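Local coordinates for protein Hep_Hag family (Burkholderia pseudomallei, PDB 3S6L) that forms a YadA-like head domain of the trimeric autotransporter adhesin BoaA, a cell-surface protein probably involved in attachment to host epithelial cells, at residues A57-G62 and A71-G76. Numbering follows the deposited sequence.
Sequences ASNASG and ASSASG
The backbones of Asn59 and Ser73 form a single parallel bridge across two successive coils of the left-handed beta-roll, their segments running 7° apart. Backbone bonds flank Ser73: Asn59 N donates to Ser72 O at 3.0 Å, and Ala74 N returns a bond to Asn59 O, with an N-H...O angle of 167° against 133° for the first. Ala74 O takes a good bond from Gly62 N at 3.1 Å, on a lone pair in the carbonyl plane, and a weak, bent one from Ser61 N. Packing is close at Gly62, whose CA makes a CA-H...O contact to Gly76 O at 3.4 Å.

The inward side is buried: Ser58 CB meets Ser72 OG at 3.8 Å, while each hydroxyl, set between backbone N and carbonyl carbon (chi1 near 60°), bonds to its own coil, at Gly55 O and Gly69 O respectively. On the looser outer side Asn59 ND2 comes to 3.6 Å from Ser73 OG. Ser61 OG sits 3.4 Å from Ser75 CB and shares a water with Ser75 O.

Segment 57-62 lies in the loop between strands 52-54 and 66-68, the other segment in the next loop, before strand 80-82; inside, Ala60 and Ala74 both pack on Ala67.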
ATOM      1  N   ALA A  57      -4.779  10.131  17.435  1.00 20.85           N
ATOM      2  CA  ALA A  57      -5.551  11.033  16.552  1.00 21.82           C
ATOM      3  C   ALA A  57      -5.935  10.468  15.161  1.00 21.26           C
ATOM      4  O   ALA A  57      -6.357  11.231  14.285  1.00 22.08           O
ATOM      5  CB  ALA A  57      -4.894  12.460  16.447  1.00 20.51           C
ATOM      6  N   SER A  58      -5.815   9.154  14.954  1.00 21.55           N
ATOM      7  CA  SER A  58      -6.252   8.582  13.681  1.00 20.58           C
ATOM      8  C   SER A  58      -7.771   8.731  13.537  1.00 21.53           C
ATOM      9  O   SER A  58      -8.533   8.747  14.538  1.00 21.04           O
ATOM     10  CB  SER A  58      -5.806   7.115  13.516  1.00 20.55           C
ATOM     11  OG  SER A  58      -6.320   6.261  14.516  1.00 18.79           O
ATOM     12  N   ASN A  59      -8.219   8.846  12.293  1.00 21.24           N
ATOM     13  CA  ASN A  59      -9.606   9.198  12.070  1.00 22.78           C
ATOM     14  C   ASN A  59     -10.187   8.510  10.841  1.00 21.95           C
ATOM     15  O   ASN A  59      -9.877   8.889   9.687  1.00 21.74           O
ATOM     16  CB  ASN A  59      -9.764  10.728  11.992  1.00 23.56           C
ATOM     17  CG  ASN A  59     -11.194  11.167  11.646  1.00 27.51           C
ATOM     18  OD1 ASN A  59     -12.148  10.805  12.306  1.00 29.32           O
ATOM     19  ND2 ASN A  59     -11.328  11.961  10.580  1.00 34.55           N
ATOM     20  N   ALA A  60     -11.044   7.517  11.100  1.00 20.35           N
ATOM     21  CA  ALA A  60     -11.697   6.788  10.041  1.00 19.05           C
ATOM     22  C   ALA A  60     -13.170   7.119  10.029  1.00 19.06           C
ATOM     23  O   ALA A  60     -13.982   6.355  10.554  1.00 18.29           O
ATOM     24  CB  ALA A  60     -11.461   5.271  10.200  1.00 18.17           C
ATOM     25  N   SER A  61     -13.525   8.235   9.398  1.00 18.94           N
ATOM     26  CA  SER A  61     -14.897   8.733   9.501  1.00 20.49           C
ATOM     27  C   SER A  61     -15.709   8.389   8.257  1.00 21.05           C
ATOM     28  O   SER A  61     -16.928   8.476   8.271  1.00 21.68           O
ATOM     29  CB  SER A  61     -14.922  10.243   9.766  1.00 20.69           C
ATOM     30  OG  SER A  61     -14.327  10.898   8.665  1.00 24.34           O
ATOM     31  N   GLY A  62     -15.044   7.994   7.180  1.00 20.14           N
ATOM     32  CA  GLY A  62     -15.798   7.489   6.049  1.00 20.93           C
ATOM     33  C   GLY A  62     -16.434   6.142   6.362  1.00 20.88           C
ATOM     34  O   GLY A  62     -15.952   5.379   7.214  1.00 20.44           O
ATOM     35  N   ALA A  71      -2.277  10.418  13.350  1.00 19.37           N
ATOM     36  CA  ALA A  71      -2.884  11.529  12.641  1.00 19.98           C
ATOM     37  C   ALA A  71      -3.297  11.186  11.206  1.00 19.60           C
ATOM     38  O   ALA A  71      -3.483  12.074  10.423  1.00 20.30           O
ATOM     39  CB  ALA A  71      -1.968  12.841  12.700  1.00 20.31           C
ATOM     40  N   SER A  72      -3.478   9.914  10.853  1.00 19.28           N
ATOM     41  CA  SER A  72      -3.994   9.633   9.499  1.00 19.05           C
ATOM     42  C   SER A  72      -5.495   9.942   9.425  1.00 19.18           C
ATOM     43  O   SER A  72      -6.174  10.001  10.454  1.00 19.54           O
ATOM     44  CB  SER A  72      -3.713   8.198   9.078  1.00 18.21           C
ATOM     45  OG  SER A  72      -4.219   7.301  10.042  1.00 19.58           O
ATOM     46  N   SER A  73      -6.010  10.127   8.222  1.00 18.47           N
ATOM     47  CA  SER A  73      -7.424  10.454   8.062  1.00 19.46           C
ATOM     48  C   SER A  73      -7.964   9.804   6.797  1.00 18.83           C
ATOM     49  O   SER A  73      -7.327   9.862   5.734  1.00 19.43           O
ATOM     50  CB  SER A  73      -7.606  11.982   7.990  1.00 20.14           C
ATOM     51  OG  SER A  73      -8.984  12.295   7.844  1.00 25.10           O
ATOM     52  N   ALA A  74      -9.102   9.145   6.926  1.00 18.08           N
ATOM     53  CA  ALA A  74      -9.795   8.532   5.801  1.00 18.10           C
ATOM     54  C   ALA A  74     -11.256   8.909   5.947  1.00 18.79           C
ATOM     55  O   ALA A  74     -11.998   8.202   6.610  1.00 18.73           O
ATOM     56  CB  ALA A  74      -9.632   7.003   5.822  1.00 17.57           C
ATOM     57  N   SER A  75     -11.646  10.045   5.358  1.00 19.83           N
ATOM     58  CA  SER A  75     -12.978  10.607   5.555  1.00 20.70           C
ATOM     59  C   SER A  75     -13.878  10.343   4.348  1.00 20.74           C
ATOM     60  O   SER A  75     -15.101  10.532   4.421  1.00 21.32           O
ATOM     61  CB  SER A  75     -12.907  12.115   5.873  1.00 20.68           C
ATOM     62  OG  SER A  75     -12.389  12.813   4.760  1.00 23.22           O
ATOM     63  N   GLY A  76     -13.263   9.948   3.242  1.00 20.08           N
ATOM     64  CA  GLY A  76     -14.011   9.561   2.075  1.00 21.67           C
ATOM     65  C   GLY A  76     -14.711   8.219   2.249  1.00 22.46           C
ATOM     66  O   GLY A  76     -14.288   7.365   3.044  1.00 22.49           O
TER
HETATM   67  O   HOH W   1      -6.476  12.992  11.706  1.00 26.48           O
HETATM   68  O   HOH W   2     -16.374  11.446   6.617  1.00 27.19           O